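Local coordinates for protein synthesis inhibitor I (Hordeum vulgare, PDB 4FBC) that belongs to the ribosome-inactivating proteins of plants and holds adenosine monophosphate in a pocket between its main sheet and a central helix, at residues A[78-89]-A[170-179]; A[209-220]-A[237-245]. The protein carries 3 engineered substitutions. All coordinates share one frame; numbering follows the deposited sequence.

Contact 1. Residues A[78-89]-A[170-179]; sequences LTLAIRADNIYL and LLLMVNEATR. With AMP (adenosine monophosphate), chain E.
The nucleotide pocket of this ribosome-inactivating protein fold forms where Asn175 and Arg179, near the end of buried helix 157-179, grip the turn at Asn86 and Ile87 that joins antiparallel strands 78-83 and 89-93. The helix packs on the mixed sheet, the axis of 170-179 running at 36° to strand 78-83. Asn175 ND2 donates to Ile87 O (2.9 Å); the oxygen lies in the plane of the amide, whereas the nitrogen stands above the carbonyl plane. Asn175 OD1 is buried with no polar partner in the model. One turn later, Arg179 NH2 donates to Asn86 O (2.8 Å), nearly straight at 165° and in the planes of both guanidinium and carbonyl. The arginine chain, extended from CG to NE, runs antiparallel alongside the Ile87 side chain, with CG 3.9 Å from Ile87 CD1. Its NH1 is shared between the salt bridge to Glu176 and AMP N3 (3.2 Å); the bonds to Asn86 O, Glu176 and N3 fix the rotation of the group, and O2' lies over one of its faces. Trp214 adds a cation-pi contact. The Tyr88 ring is almost perpendicular to the guanidinium (88°), and Tyr88 CD1 lies at the guanidinium edge, beside NH2. Adenine covers one face of the tyrosine ring and Asn86 ND2 the other, with Asn86 steadied by an Asx turn in which OD1 accepts from Tyr88 N. Leu89 pairs with the base through its backbone, N donating to AMP N1 and O accepting from N6. Away from the nucleotide the contact turns apolar: Leu78 CD2 and Leu170 CD1 meet tip to tip at 3.8 Å, backed by helix 136-147, and Ile82 CD1 approaches Val174 CG1. Between the two zones, Leu171 CD2 reaches both AMP C2 (3.6 Å) and Leu89 CB (3.7 Å).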
loop_
_atom_site.group_PDB
_atom_site.type_symbol
_atom_site.label_atom_id
_atom_site.label_comp_id
_atom_site.label_asym_id
_atom_site.label_seq_id
_atom_site.Cartn_x
_atom_site.Cartn_y
_atom_site.Cartn_z
ATOM N N LEU A 78 -10.996 12.653 -0.538
ATOM C CA LEU A 78 -11.147 11.587 0.447
ATOM C C LEU A 78 -9.782 11.324 1.057
ATOM O O LEU A 78 -8.815 11.074 0.332
ATOM C CB LEU A 78 -11.668 10.312 -0.219
ATOM C CG LEU A 78 -11.573 9.030 0.613
ATOM C CD1 LEU A 78 -12.549 9.067 1.786
ATOM C CD2 LEU A 78 -11.819 7.799 -0.249
ATOM N N THR A 79 -9.683 11.398 2.384
ATOM C CA THR A 79 -8.387 11.220 3.039
ATOM C C THR A 79 -8.275 9.803 3.582
ATOM O O THR A 79 -9.185 9.314 4.263
ATOM C CB THR A 79 -8.143 12.242 4.168
ATOM O OG1 THR A 79 -8.303 13.571 3.658
ATOM C CG2 THR A 79 -6.725 12.107 4.737
ATOM N N LEU A 80 -7.170 9.146 3.248
ATOM C CA LEU A 80 -6.877 7.805 3.741
ATOM C C LEU A 80 -5.765 7.891 4.775
ATOM O O LEU A 80 -4.777 8.590 4.561
ATOM C CB LEU A 80 -6.399 6.921 2.590
ATOM C CG LEU A 80 -7.282 6.882 1.350
ATOM C CD1 LEU A 80 -6.719 5.890 0.330
ATOM C CD2 LEU A 80 -8.700 6.505 1.734
ATOM N N ALA A 81 -5.909 7.163 5.881
ATOM C CA ALA A 81 -4.853 7.065 6.878
ATOM C C ALA A 81 -4.145 5.723 6.734
ATOM O O ALA A 81 -4.756 4.662 6.893
ATOM C CB ALA A 81 -5.432 7.215 8.283
ATOM N N ILE A 82 -2.851 5.771 6.431
ATOM C CA ILE A 82 -2.082 4.570 6.120
ATOM C C ILE A 82 -0.816 4.526 6.975
ATOM O O ILE A 82 -0.152 5.542 7.163
ATOM C CB ILE A 82 -1.705 4.545 4.610
ATOM C CG1 ILE A 82 -2.963 4.628 3.739
ATOM C CG2 ILE A 82 -0.915 3.292 4.276
ATOM C CD1 ILE A 82 -2.674 4.888 2.236
ATOM N N ARG A 83 -0.476 3.355 7.502
ATOM C CA ARG A 83 0.726 3.231 8.327
ATOM C C ARG A 83 1.979 3.440 7.480
ATOM O O ARG A 83 2.053 2.945 6.356
ATOM C CB ARG A 83 0.763 1.863 9.013
ATOM C CG ARG A 83 -0.282 1.729 10.112
ATOM C CD ARG A 83 -0.284 0.343 10.742
ATOM N NE ARG A 83 1.032 -0.039 11.245
ATOM C CZ ARG A 83 1.263 -1.093 12.022
ATOM N NH1 ARG A 83 0.260 -1.880 12.382
ATOM N NH2 ARG A 83 2.499 -1.355 12.436
ATOM N N ALA A 84 2.954 4.169 8.020
ATOM C CA ALA A 84 4.195 4.439 7.287
ATOM C C ALA A 84 5.259 3.365 7.488
ATOM O O ALA A 84 6.362 3.477 6.941
ATOM C CB ALA A 84 4.753 5.824 7.653
ATOM N N ASP A 85 4.941 2.333 8.269
ATOM C CA ASP A 85 5.886 1.243 8.502
ATOM C C ASP A 85 5.568 -0.008 7.694
ATOM O O ASP A 85 6.481 -0.722 7.277
ATOM C CB ASP A 85 6.027 0.915 10.007
ATOM C CG ASP A 85 4.692 0.777 10.719
ATOM O OD1 ASP A 85 3.638 0.712 10.052
ATOM O OD2 ASP A 85 4.697 0.727 11.978
ATOM N N ASN A 86 4.281 -0.267 7.455
ATOM C CA ASN A 86 3.888 -1.435 6.665
ATOM C C ASN A 86 2.843 -1.151 5.578
ATOM O O ASN A 86 2.374 -2.072 4.919
ATOM C CB ASN A 86 3.424 -2.587 7.575
ATOM C CG ASN A 86 2.203 -2.231 8.389
ATOM O OD1 ASN A 86 1.569 -1.204 8.155
ATOM N ND2 ASN A 86 1.856 -3.088 9.361
ATOM N N ILE A 87 2.504 0.127 5.394
ATOM C CA ILE A 87 1.549 0.574 4.369
ATOM C C ILE A 87 0.142 -0.045 4.516
ATOM O O ILE A 87 -0.579 -0.245 3.538
ATOM C CB ILE A 87 2.118 0.390 2.935
ATOM C CG1 ILE A 87 3.632 0.668 2.925
ATOM C CG2 ILE A 87 1.401 1.331 1.937
ATOM C CD1 ILE A 87 4.307 0.415 1.545
ATOM N N TYR A 88 -0.262 -0.329 5.754
ATOM C CA TYR A 88 -1.613 -0.827 6.003
ATOM C C TYR A 88 -2.598 0.311 6.010
ATOM O O TYR A 88 -2.399 1.294 6.719
ATOM C CB TYR A 88 -1.714 -1.502 7.367
ATOM C CG TYR A 88 -1.193 -2.915 7.442
ATOM C CD1 TYR A 88 -0.275 -3.392 6.526
ATOM C CD2 TYR A 88 -1.625 -3.770 8.453
ATOM C CE1 TYR A 88 0.207 -4.687 6.607
ATOM C CE2 TYR A 88 -1.152 -5.065 8.545
ATOM C CZ TYR A 88 -0.237 -5.518 7.619
ATOM O OH TYR A 88 0.243 -6.803 7.707
ATOM N N LEU A 89 -3.681 0.161 5.254
ATOM C CA LEU A 89 -4.783 1.114 5.320
ATOM C C LEU A 89 -5.560 0.832 6.599
ATOM O O LEU A 89 -5.916 -0.311 6.857
ATOM C CB LEU A 89 -5.711 0.931 4.123
ATOM C CG LEU A 89 -6.979 1.784 4.106
ATOM C CD1 LEU A 89 -6.665 3.291 4.104
ATOM C CD2 LEU A 89 -7.850 1.390 2.905
ATOM N N LEU A 170 -9.389 0.662 -3.604
ATOM C CA LEU A 170 -8.346 1.589 -3.186
ATOM C C LEU A 170 -7.086 0.889 -2.684
ATOM O O LEU A 170 -5.978 1.362 -2.923
ATOM C CB LEU A 170 -8.870 2.571 -2.139
ATOM C CG LEU A 170 -10.055 3.426 -2.569
ATOM C CD1 LEU A 170 -10.349 4.488 -1.526
ATOM C CD2 LEU A 170 -9.786 4.073 -3.939
ATOM N N LEU A 171 -7.252 -0.223 -1.974
ATOM C CA LEU A 171 -6.103 -0.979 -1.491
ATOM C C LEU A 171 -5.218 -1.374 -2.661
ATOM O O LEU A 171 -3.988 -1.248 -2.601
ATOM C CB LEU A 171 -6.570 -2.229 -0.741
ATOM C CG LEU A 171 -6.861 -1.967 0.728
ATOM C CD1 LEU A 171 -7.447 -3.211 1.360
ATOM C CD2 LEU A 171 -5.598 -1.559 1.443
ATOM N N LEU A 172 -5.853 -1.830 -3.736
ATOM C CA LEU A 172 -5.125 -2.258 -4.915
ATOM C C LEU A 172 -4.502 -1.083 -5.659
ATOM O O LEU A 172 -3.335 -1.145 -6.046
ATOM C CB LEU A 172 -6.030 -3.082 -5.831
ATOM C CG LEU A 172 -6.265 -4.508 -5.333
ATOM C CD1 LEU A 172 -7.529 -5.071 -5.960
ATOM C CD2 LEU A 172 -5.063 -5.389 -5.666
ATOM N N MET A 173 -5.257 0.001 -5.819
ATOM C CA MET A 173 -4.799 1.105 -6.669
ATOM C C MET A 173 -3.888 2.101 -5.957
ATOM O O MET A 173 -3.206 2.910 -6.606
ATOM C CB MET A 173 -6.001 1.800 -7.313
ATOM C CG MET A 173 -6.768 0.856 -8.247
ATOM S SD MET A 173 -8.131 1.670 -9.100
ATOM C CE MET A 173 -7.257 2.464 -10.467
ATOM N N VAL A 174 -3.860 2.037 -4.628
ATOM C CA VAL A 174 -2.956 2.867 -3.841
ATOM C C VAL A 174 -1.910 2.018 -3.110
ATOM O O VAL A 174 -0.726 2.084 -3.420
ATOM C CB VAL A 174 -3.720 3.768 -2.840
ATOM C CG1 VAL A 174 -2.749 4.588 -2.001
ATOM C CG2 VAL A 174 -4.682 4.690 -3.576
ATOM N N ASN A 175 -2.338 1.217 -2.138
ATOM C CA ASN A 175 -1.372 0.484 -1.316
ATOM C C ASN A 175 -0.564 -0.577 -2.054
ATOM O O ASN A 175 0.668 -0.599 -1.940
ATOM C CB ASN A 175 -2.058 -0.134 -0.091
ATOM C CG ASN A 175 -2.903 0.862 0.644
ATOM O OD1 ASN A 175 -3.856 1.400 0.088
ATOM N ND2 ASN A 175 -2.565 1.122 1.905
ATOM N N GLU A 176 -1.234 -1.450 -2.810
ATOM C CA GLU A 176 -0.505 -2.495 -3.523
ATOM C C GLU A 176 0.312 -1.886 -4.657
ATOM O O GLU A 176 1.407 -2.361 -4.970
ATOM C CB GLU A 176 -1.434 -3.596 -4.062
ATOM C CG GLU A 176 -2.405 -4.206 -3.030
ATOM C CD GLU A 176 -1.724 -4.805 -1.796
ATOM O OE1 GLU A 176 -0.486 -4.993 -1.792
ATOM O OE2 GLU A 176 -2.449 -5.101 -0.813
ATOM N N ALA A 177 -0.227 -0.828 -5.256
ATOM C CA ALA A 177 0.503 -0.077 -6.283
ATOM C C ALA A 177 1.815 0.468 -5.720
ATOM O O ALA A 177 2.857 0.412 -6.374
ATOM C CB ALA A 177 -0.357 1.053 -6.800
ATOM N N THR A 178 1.768 1.006 -4.508
ATOM C CA THR A 178 2.987 1.490 -3.849
ATOM C C THR A 178 3.975 0.338 -3.622
ATOM O O THR A 178 5.175 0.455 -3.907
ATOM C CB THR A 178 2.636 2.196 -2.520
ATOM O OG1 THR A 178 1.848 3.368 -2.790
ATOM C CG2 THR A 178 3.886 2.601 -1.770
ATOM N N ARG A 179 3.471 -0.791 -3.126
ATOM C CA ARG A 179 4.329 -1.935 -2.838
ATOM C C ARG A 179 4.977 -2.576 -4.062
ATOM O O ARG A 179 6.098 -3.074 -3.975
ATOM C CB ARG A 179 3.537 -3.007 -2.100
ATOM C CG ARG A 179 3.229 -2.647 -0.653
ATOM C CD ARG A 179 2.155 -3.572 -0.119
ATOM N NE ARG A 179 1.881 -3.334 1.302
ATOM C CZ ARG A 179 0.704 -3.554 1.878
ATOM N NH1 ARG A 179 -0.308 -4.013 1.156
ATOM N NH2 ARG A 179 0.542 -3.329 3.179
HETATM P P AMP E . -1.224 -10.109 8.180
HETATM O O1P AMP E . -2.720 -10.327 8.288
HETATM O O2P AMP E . -0.313 -11.310 8.318
HETATM O O3P AMP E . -0.795 -9.036 9.159
HETATM O "O5'" AMP E . -0.897 -9.342 6.819
HETATM C "C5'" AMP E . -0.450 -10.043 5.666
HETATM C "C4'" AMP E . -0.349 -9.123 4.474
HETATM O "O4'" AMP E . -1.677 -8.685 4.085
HETATM C "C3'" AMP E . 0.422 -7.827 4.702
HETATM O "O3'" AMP E . 1.829 -7.988 4.592
HETATM C "C2'" AMP E . -0.172 -6.888 3.660
HETATM O "O2'" AMP E . 0.403 -7.138 2.377
HETATM C "C1'" AMP E . -1.637 -7.347 3.637
HETATM N N9 AMP E . -2.506 -6.529 4.518
HETATM C C8 AMP E . -3.124 -6.957 5.644
HETATM N N7 AMP E . -3.862 -5.972 6.221
HETATM C C5 AMP E . -3.731 -4.872 5.445
HETATM C C6 AMP E . -4.252 -3.479 5.462
HETATM N N6 AMP E . -5.077 -3.053 6.456
HETATM N N1 AMP E . -3.874 -2.650 4.450
HETATM C C2 AMP E . -3.049 -3.061 3.462
HETATM N N3 AMP E . -2.548 -4.309 3.379
HETATM C C4 AMP E . -2.849 -5.248 4.320
#

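Contact 2. Residues A[209-220]-A[237-245]; sequences AQVNGWQDLSAA and FAPIEKMGV
Met243 plugs the bend between helices 205-211 and 214-225, its chain extended so that the methyl CE sits 3.3 Å from Gly213 O and 3.4 Å from Ala209 O. Gly213, the N-cap of the second helix, has no side chain to stand in the way of that methyl. This is the tight part of the contact. Met243 SD rests against Leu217 CB (3.9 Å), and Gln210 clamps the backbone beside the plug: NE2 donates to Met243 O (2.9 Å, 157°), the bond lying in the planes of both the amide and the carbonyl. The other end of that amide, OE1, is engaged by Thr182 OG1. Leu217 holds CG opposite the amide nitrogen (chi1 -177°), which carries CD1 in among Val245, Phe237 and Ile240; Val245 CG1 is 3.9 Å from Leu217 CD1, which meets the phenyl ring at its edge. Ala220 CB joins this cluster, 3.6 Å from Phe237 CE1. The pocket wall is a compact turn in which Ile240 O accepts from both Met243 N and Val245 N, with a G1 beta bulge at Gly244 and Val245. Packing is looser toward solvent. There the aliphatic part of Lys242 lies beside Ala209, CG to CB 4.0 Å, and a water joins Ala220 O to Ala238 N. Helix 248-254 flanks the contact, Ala251 meeting Phe237 and Val245 and Thr254 meeting Gln210 and Leu217, while Trp214 leaves helix 214-225 on the side away from the loop, and its NE1 bonds to Ile257 O.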
loop_
_atom_site.group_PDB
_atom_site.type_symbol
_atom_site.label_atom_id
_atom_site.label_comp_id
_atom_site.label_asym_id
_atom_site.label_seq_id
_atom_site.Cartn_x
_atom_site.Cartn_y
_atom_site.Cartn_z
ATOM N N ALA A 209 -0.353 -13.405 -6.541
ATOM C CA ALA A 209 0.645 -14.083 -5.704
ATOM C C ALA A 209 1.596 -13.082 -5.052
ATOM O O ALA A 209 1.922 -13.199 -3.859
ATOM C CB ALA A 209 1.420 -15.110 -6.516
ATOM N N GLN A 210 2.036 -12.096 -5.835
ATOM C CA GLN A 210 2.876 -11.015 -5.317
ATOM C C GLN A 210 2.184 -10.262 -4.188
ATOM O O GLN A 210 2.749 -10.116 -3.092
ATOM C CB GLN A 210 3.248 -10.041 -6.447
ATOM C CG GLN A 210 4.191 -10.630 -7.501
ATOM C CD GLN A 210 4.107 -9.900 -8.825
ATOM O OE1 GLN A 210 3.613 -8.773 -8.892
ATOM N NE2 GLN A 210 4.571 -10.542 -9.887
ATOM N N VAL A 211 0.964 -9.796 -4.450
ATOM C CA VAL A 211 0.184 -9.078 -3.440
ATOM C C VAL A 211 0.025 -9.907 -2.156
ATOM O O VAL A 211 0.167 -9.383 -1.045
ATOM C CB VAL A 211 -1.193 -8.637 -3.985
ATOM C CG1 VAL A 211 -2.104 -8.187 -2.849
ATOM C CG2 VAL A 211 -1.019 -7.497 -5.001
ATOM N N ASN A 212 -0.226 -11.204 -2.314
ATOM C CA ASN A 212 -0.406 -12.088 -1.157
ATOM C C ASN A 212 0.903 -12.580 -0.512
ATOM O O ASN A 212 0.872 -13.340 0.463
ATOM C CB ASN A 212 -1.305 -13.277 -1.537
ATOM C CG ASN A 212 -2.764 -12.879 -1.719
ATOM O OD1 ASN A 212 -3.234 -11.887 -1.152
ATOM N ND2 ASN A 212 -3.494 -13.665 -2.509
ATOM N N GLY A 213 2.046 -12.135 -1.039
ATOM C CA GLY A 213 3.347 -12.554 -0.534
ATOM C C GLY A 213 4.407 -11.454 -0.457
ATOM O O GLY A 213 5.593 -11.703 -0.681
ATOM N N TRP A 214 3.987 -10.243 -0.121
ATOM C CA TRP A 214 4.899 -9.099 -0.063
ATOM C C TRP A 214 6.079 -9.345 0.884
ATOM O O TRP A 214 7.224 -9.073 0.544
ATOM C CB TRP A 214 4.121 -7.856 0.360
ATOM C CG TRP A 214 4.900 -6.566 0.422
ATOM C CD1 TRP A 214 5.817 -6.099 -0.477
ATOM C CD2 TRP A 214 4.792 -5.571 1.443
ATOM N NE1 TRP A 214 6.296 -4.871 -0.065
ATOM C CE2 TRP A 214 5.677 -4.523 1.105
ATOM C CE3 TRP A 214 4.031 -5.464 2.613
ATOM C CZ2 TRP A 214 5.823 -3.386 1.902
ATOM C CZ3 TRP A 214 4.166 -4.336 3.394
ATOM C CH2 TRP A 214 5.057 -3.309 3.042
ATOM N N GLN A 215 5.794 -9.878 2.069
ATOM C CA GLN A 215 6.857 -10.181 3.020
ATOM C C GLN A 215 7.815 -11.245 2.465
ATOM O O GLN A 215 9.041 -11.107 2.571
ATOM C CB GLN A 215 6.260 -10.611 4.371
ATOM C CG GLN A 215 7.303 -10.929 5.445
ATOM C CD GLN A 215 6.683 -11.044 6.827
ATOM O OE1 GLN A 215 5.499 -11.357 6.962
ATOM N NE2 GLN A 215 7.474 -10.784 7.858
ATOM N N ASP A 216 7.255 -12.302 1.870
ATOM C CA ASP A 216 8.059 -13.371 1.277
ATOM C C ASP A 216 8.988 -12.850 0.176
ATOM O O ASP A 216 10.151 -13.224 0.110
ATOM C CB ASP A 216 7.155 -14.461 0.677
ATOM C CG ASP A 216 6.497 -15.330 1.726
ATOM O OD1 ASP A 216 6.982 -15.363 2.881
ATOM O OD2 ASP A 216 5.495 -15.997 1.380
ATOM N N LEU A 217 8.467 -11.990 -0.691
ATOM C CA LEU A 217 9.272 -11.481 -1.802
ATOM C C LEU A 217 10.324 -10.507 -1.269
ATOM O O LEU A 217 11.465 -10.522 -1.714
ATOM C CB LEU A 217 8.393 -10.807 -2.865
ATOM C CG LEU A 217 9.123 -10.307 -4.122
ATOM C CD1 LEU A 217 9.880 -11.427 -4.837
ATOM C CD2 LEU A 217 8.141 -9.634 -5.083
ATOM N N SER A 218 9.931 -9.668 -0.312
ATOM C CA SER A 218 10.863 -8.726 0.301
ATOM C C SER A 218 12.010 -9.482 0.963
ATOM O O SER A 218 13.184 -9.175 0.742
ATOM C CB SER A 218 10.149 -7.847 1.336
ATOM O OG SER A 218 9.175 -7.022 0.717
ATOM N N ALA A 219 11.669 -10.486 1.768
ATOM C CA ALA A 219 12.694 -11.288 2.429
ATOM C C ALA A 219 13.599 -12.019 1.432
ATOM O O ALA A 219 14.808 -12.070 1.619
ATOM C CB ALA A 219 12.057 -12.270 3.400
ATOM N N ALA A 220 13.023 -12.589 0.374
ATOM C CA ALA A 220 13.822 -13.266 -0.644
ATOM C C ALA A 220 14.893 -12.377 -1.285
ATOM O O ALA A 220 16.012 -12.824 -1.549
ATOM C CB ALA A 220 12.919 -13.881 -1.717
ATOM N N PHE A 237 19.307 -15.894 -5.313
ATOM C CA PHE A 237 17.877 -15.686 -5.141
ATOM C C PHE A 237 17.111 -17.001 -5.246
ATOM O O PHE A 237 17.335 -17.788 -6.171
ATOM C CB PHE A 237 17.353 -14.684 -6.181
ATOM C CG PHE A 237 15.912 -14.293 -5.978
ATOM C CD1 PHE A 237 15.571 -13.294 -5.073
ATOM C CD2 PHE A 237 14.894 -14.925 -6.687
ATOM C CE1 PHE A 237 14.242 -12.935 -4.874
ATOM C CE2 PHE A 237 13.565 -14.568 -6.494
ATOM C CZ PHE A 237 13.237 -13.576 -5.593
ATOM N N ALA A 238 16.217 -17.245 -4.294
ATOM C CA ALA A 238 15.360 -18.425 -4.342
ATOM C C ALA A 238 14.070 -18.102 -5.089
ATOM O O ALA A 238 13.248 -17.327 -4.601
ATOM C CB ALA A 238 15.053 -18.918 -2.933
ATOM N N PRO A 239 13.878 -18.714 -6.270
ATOM C CA PRO A 239 12.725 -18.391 -7.125
ATOM C C PRO A 239 11.380 -18.522 -6.425
ATOM O O PRO A 239 11.184 -19.377 -5.550
ATOM C CB PRO A 239 12.805 -19.442 -8.240
ATOM C CG PRO A 239 14.227 -19.853 -8.285
ATOM C CD PRO A 239 14.733 -19.757 -6.865
ATOM N N ILE A 240 10.449 -17.666 -6.820
ATOM C CA ILE A 240 9.074 -17.782 -6.361
ATOM C C ILE A 240 8.233 -17.885 -7.632
ATOM O O ILE A 240 7.768 -16.881 -8.183
ATOM C CB ILE A 240 8.657 -16.579 -5.483
ATOM C CG1 ILE A 240 9.643 -16.382 -4.327
ATOM C CG2 ILE A 240 7.251 -16.766 -4.932
ATOM C CD1 ILE A 240 9.300 -15.189 -3.432
ATOM N N GLU A 241 8.070 -19.117 -8.104
ATOM C CA GLU A 241 7.482 -19.377 -9.413
ATOM C C GLU A 241 6.070 -18.822 -9.548
ATOM O O GLU A 241 5.665 -18.354 -10.618
ATOM C CB GLU A 241 7.480 -20.882 -9.685
ATOM C CG GLU A 241 7.674 -21.214 -11.141
ATOM C CD GLU A 241 8.945 -20.599 -11.691
ATOM O OE1 GLU A 241 10.017 -20.773 -11.063
ATOM O OE2 GLU A 241 8.865 -19.930 -12.746
ATOM N N LYS A 242 5.321 -18.883 -8.456
ATOM C CA LYS A 242 3.933 -18.453 -8.448
ATOM C C LYS A 242 3.803 -16.948 -8.708
ATOM O O LYS A 242 2.775 -16.479 -9.206
ATOM C CB LYS A 242 3.308 -18.818 -7.100
ATOM C CG LYS A 242 1.811 -19.013 -7.131
ATOM C CD LYS A 242 1.282 -19.322 -5.731
ATOM C CE LYS A 242 -0.207 -19.029 -5.626
ATOM N NZ LYS A 242 -0.752 -19.369 -4.274
ATOM N N MET A 243 4.844 -16.198 -8.350
ATOM C CA MET A 243 4.881 -14.755 -8.594
ATOM C C MET A 243 5.485 -14.396 -9.946
ATOM O O MET A 243 5.505 -13.215 -10.332
ATOM C CB MET A 243 5.710 -14.069 -7.511
ATOM C CG MET A 243 5.115 -14.173 -6.136
ATOM S SD MET A 243 6.171 -13.264 -5.003
ATOM C CE MET A 243 5.323 -13.546 -3.449
ATOM N N GLY A 244 6.000 -15.399 -10.652
ATOM C CA GLY A 244 6.681 -15.172 -11.919
ATOM C C GLY A 244 8.070 -14.582 -11.714
ATOM O O GLY A 244 8.672 -14.035 -12.641
ATOM N N VAL A 245 8.580 -14.702 -10.492
ATOM C CA VAL A 245 9.842 -14.077 -10.113
ATOM C C VAL A 245 10.897 -15.131 -9.854
ATOM O O VAL A 245 10.905 -15.770 -8.800
ATOM C CB VAL A 245 9.657 -13.210 -8.845
ATOM C CG1 VAL A 245 10.996 -12.602 -8.402
ATOM C CG2 VAL A 245 8.638 -12.125 -9.097
HETATM O O HOH W 1 16.292 -15.560 -1.754
#

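Contact 1 is core, its centre about 3 Å from that of the chain, and joins sheet to helix; contact 2, its centre about 16 Å from that of the chain, ties a loop to two successive helices near the surface. The first combines polar bonds to backbone carbonyls and a nucleotide with branched aliphatic packing. The second is chiefly apolar, with a single direct hydrogen bond between its segments and a water bridge at its rim. They share no helix or strand, yet they touch: Trp214 CZ3 of contact 2 packs 3.3 Å from Arg179 NE of contact 1, so helix 214-225 supplies a wall of the pocket built around 78-89 and 170-179.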